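Conserved hypothetical protein (Deinococcus radiodurans, PDB 2A1V) is of unknown function but belongs to the YjbR (DUF419) family and has an alpha+beta fold with an antiparallel sheet. Local coordinates at residues 61-66 and 89-94. Numbering follows the deposited sequence. Where two conformers were deposited one is given.
Sequences LKVDPE and HWVTVT
The Lys62 side chain lies over one face of the Trp90 indole: CG sits 3.5 Å from the centroid of the six-membered ring, 11° off its normal, a CH-pi contact. CD follows across CZ2 and CE2, and a bend at chi3 (68°) carries CE over the pyrrole nitrogen, 3.7 Å from Trp90 NE1, and close to His89 CB. Leu61 C comes obliquely to the benzo ring, 3.3 Å from Trp90 CE3. On the other face of the sheet, Val91 CG2 meets Leu61 CD1 at 3.7 Å and, more loosely, Val63 CG1, doubtful contacts because Leu61 and Val63 each have two conformers. Between these layers the backbones pair antiparallel: Leu61 and Val91 exchange two N-H...O bonds, and Val63 N donates to His89 O at 2.9 Å, extending the ladder beyond Lys62 and Trp90, a non-hydrogen-bonded pair. A water in the plane of the imidazole lies 2.9 Å from His89 ND1; its approach to Val63 O is doubtfully short. Met46, Leu49 and Leu85 also touch the indole, while Leu61 packs on Leu107 of helix 101-119. An alanine in place of Trp90 would probably leave the Lys62 methylenes without their aromatic support and open a gap beside Met46 and Leu49. Strands 58-62 and 90-94 are joined as inner neighbours in an antiparallel sheet backed by helix 101-119, where the former strand passes, through N-cap Asp64, into helix 65-74.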
loop_
_atom_site.group_PDB
_atom_site.type_symbol
_atom_site.label_atom_id
_atom_site.label_comp_id
_atom_site.label_asym_id
_atom_site.label_seq_id
_atom_site.Cartn_x
_atom_site.Cartn_y
_atom_site.Cartn_z
ATOM N N LEU A 61 1.831 0.152 -4.758
ATOM C CA LEU A 61 1.879 0.983 -3.581
ATOM C C LEU A 61 2.789 2.198 -3.804
ATOM O O LEU A 61 3.569 2.233 -4.743
ATOM C CB LEU A 61 2.319 0.151 -2.349
ATOM C CG LEU A 61 3.639 -0.635 -2.360
ATOM C CD1 LEU A 61 4.831 0.245 -2.104
ATOM C CD2 LEU A 61 3.609 -1.760 -1.321
ATOM N N LYS A 62 2.644 3.198 -2.929
ATOM C CA LYS A 62 3.377 4.462 -3.036
ATOM C C LYS A 62 4.593 4.416 -2.172
ATOM O O LYS A 62 4.551 3.879 -1.041
ATOM C CB LYS A 62 2.536 5.681 -2.603
ATOM C CG LYS A 62 1.211 5.818 -3.316
ATOM C CD LYS A 62 0.724 7.280 -3.472
ATOM C CE LYS A 62 1.546 8.145 -4.398
ATOM N NZ LYS A 62 0.841 9.445 -4.650
ATOM N N VAL A 63 5.659 5.012 -2.690
ATOM C CA VAL A 63 6.987 4.993 -2.047
ATOM C C VAL A 63 7.679 6.306 -2.304
ATOM O O VAL A 63 7.441 6.925 -3.314
ATOM C CB VAL A 63 7.943 3.887 -2.613
ATOM C CG1 VAL A 63 7.506 2.499 -2.236
ATOM C CG2 VAL A 63 8.092 4.012 -4.126
ATOM N N ASP A 64 8.529 6.742 -1.382
ATOM C CA ASP A 64 9.386 7.899 -1.631
ATOM C C ASP A 64 10.268 7.570 -2.876
ATOM O O ASP A 64 10.738 6.480 -2.974
ATOM C CB ASP A 64 10.235 8.129 -0.390
ATOM C CG ASP A 64 11.437 8.980 -0.666
ATOM O OD1 ASP A 64 11.286 10.205 -0.816
ATOM O OD2 ASP A 64 12.541 8.416 -0.709
ATOM N N PRO A 65 10.405 8.492 -3.853
ATOM C CA PRO A 65 11.166 8.196 -5.075
ATOM C C PRO A 65 12.546 7.573 -4.849
ATOM O O PRO A 65 12.895 6.623 -5.519
ATOM C CB PRO A 65 11.276 9.557 -5.734
ATOM C CG PRO A 65 9.979 10.250 -5.331
ATOM C CD PRO A 65 9.783 9.834 -3.909
ATOM N N GLU A 66 13.291 8.058 -3.870
ATOM C CA GLU A 66 14.604 7.523 -3.642
ATOM C C GLU A 66 14.527 6.095 -3.241
ATOM O O GLU A 66 15.337 5.260 -3.695
ATOM C CB GLU A 66 15.348 8.266 -2.535
ATOM C CG GLU A 66 16.877 8.026 -2.608
ATOM C CD GLU A 66 17.692 8.867 -1.603
ATOM O OE1 GLU A 66 17.414 10.105 -1.481
ATOM O OE2 GLU A 66 18.596 8.277 -0.933
ATOM N N HIS A 89 6.103 7.823 -8.291
ATOM C CA HIS A 89 5.655 7.600 -6.901
ATOM C C HIS A 89 5.177 6.208 -6.550
ATOM O O HIS A 89 5.135 5.844 -5.373
ATOM C CB HIS A 89 4.588 8.623 -6.552
ATOM C CG HIS A 89 5.056 10.042 -6.698
ATOM N ND1 HIS A 89 5.867 10.641 -5.773
ATOM C CD2 HIS A 89 4.866 10.959 -7.677
ATOM C CE1 HIS A 89 6.128 11.880 -6.148
ATOM N NE2 HIS A 89 5.530 12.100 -7.301
ATOM N N TRP A 90 4.854 5.427 -7.559
ATOM C CA TRP A 90 4.311 4.032 -7.384
ATOM C C TRP A 90 5.226 2.921 -7.905
ATOM O O TRP A 90 5.813 3.017 -8.977
ATOM C CB TRP A 90 3.024 3.882 -8.151
ATOM C CG TRP A 90 1.887 4.664 -7.656
ATOM C CD1 TRP A 90 1.619 5.925 -7.950
ATOM C CD2 TRP A 90 0.846 4.219 -6.778
ATOM N NE1 TRP A 90 0.449 6.322 -7.366
ATOM C CE2 TRP A 90 -0.054 5.294 -6.631
ATOM C CE3 TRP A 90 0.583 3.016 -6.099
ATOM C CZ2 TRP A 90 -1.175 5.233 -5.799
ATOM C CZ3 TRP A 90 -0.565 2.946 -5.283
ATOM C CH2 TRP A 90 -1.409 4.048 -5.135
ATOM N N VAL A 91 5.318 1.854 -7.145
ATOM C CA VAL A 91 5.954 0.616 -7.613
ATOM C C VAL A 91 4.919 -0.504 -7.539
ATOM O O VAL A 91 3.921 -0.374 -6.829
ATOM C CB VAL A 91 7.184 0.217 -6.760
ATOM C CG1 VAL A 91 8.379 1.242 -6.962
ATOM C CG2 VAL A 91 6.805 0.015 -5.238
ATOM N N THR A 92 5.181 -1.593 -8.249
ATOM C CA THR A 92 4.311 -2.784 -8.254
ATOM C C THR A 92 5.208 -3.972 -7.837
ATOM O O THR A 92 6.274 -4.195 -8.405
ATOM C CB THR A 92 3.597 -2.962 -9.695
ATOM O OG1 THR A 92 2.690 -1.881 -9.907
ATOM C CG2 THR A 92 2.833 -4.283 -9.817
ATOM N N VAL A 93 4.805 -4.644 -6.772
ATOM C CA VAL A 93 5.514 -5.767 -6.169
ATOM C C VAL A 93 4.758 -7.062 -6.406
ATOM O O VAL A 93 3.535 -7.162 -6.084
ATOM C CB VAL A 93 5.643 -5.614 -4.639
ATOM C CG1 VAL A 93 6.559 -6.657 -4.097
ATOM C CG2 VAL A 93 6.172 -4.265 -4.308
ATOM N N THR A 94 5.478 -8.053 -6.952
ATOM C CA THR A 94 4.899 -9.382 -7.124
ATOM C C THR A 94 4.853 -10.106 -5.785
ATOM O O THR A 94 5.884 -10.265 -5.123
ATOM C CB THR A 94 5.717 -10.183 -8.171
ATOM O OG1 THR A 94 5.949 -9.350 -9.310
ATOM C CG2 THR A 94 4.978 -11.455 -8.623
HETATM O O HOH W 1 6.178 9.117 -3.282
#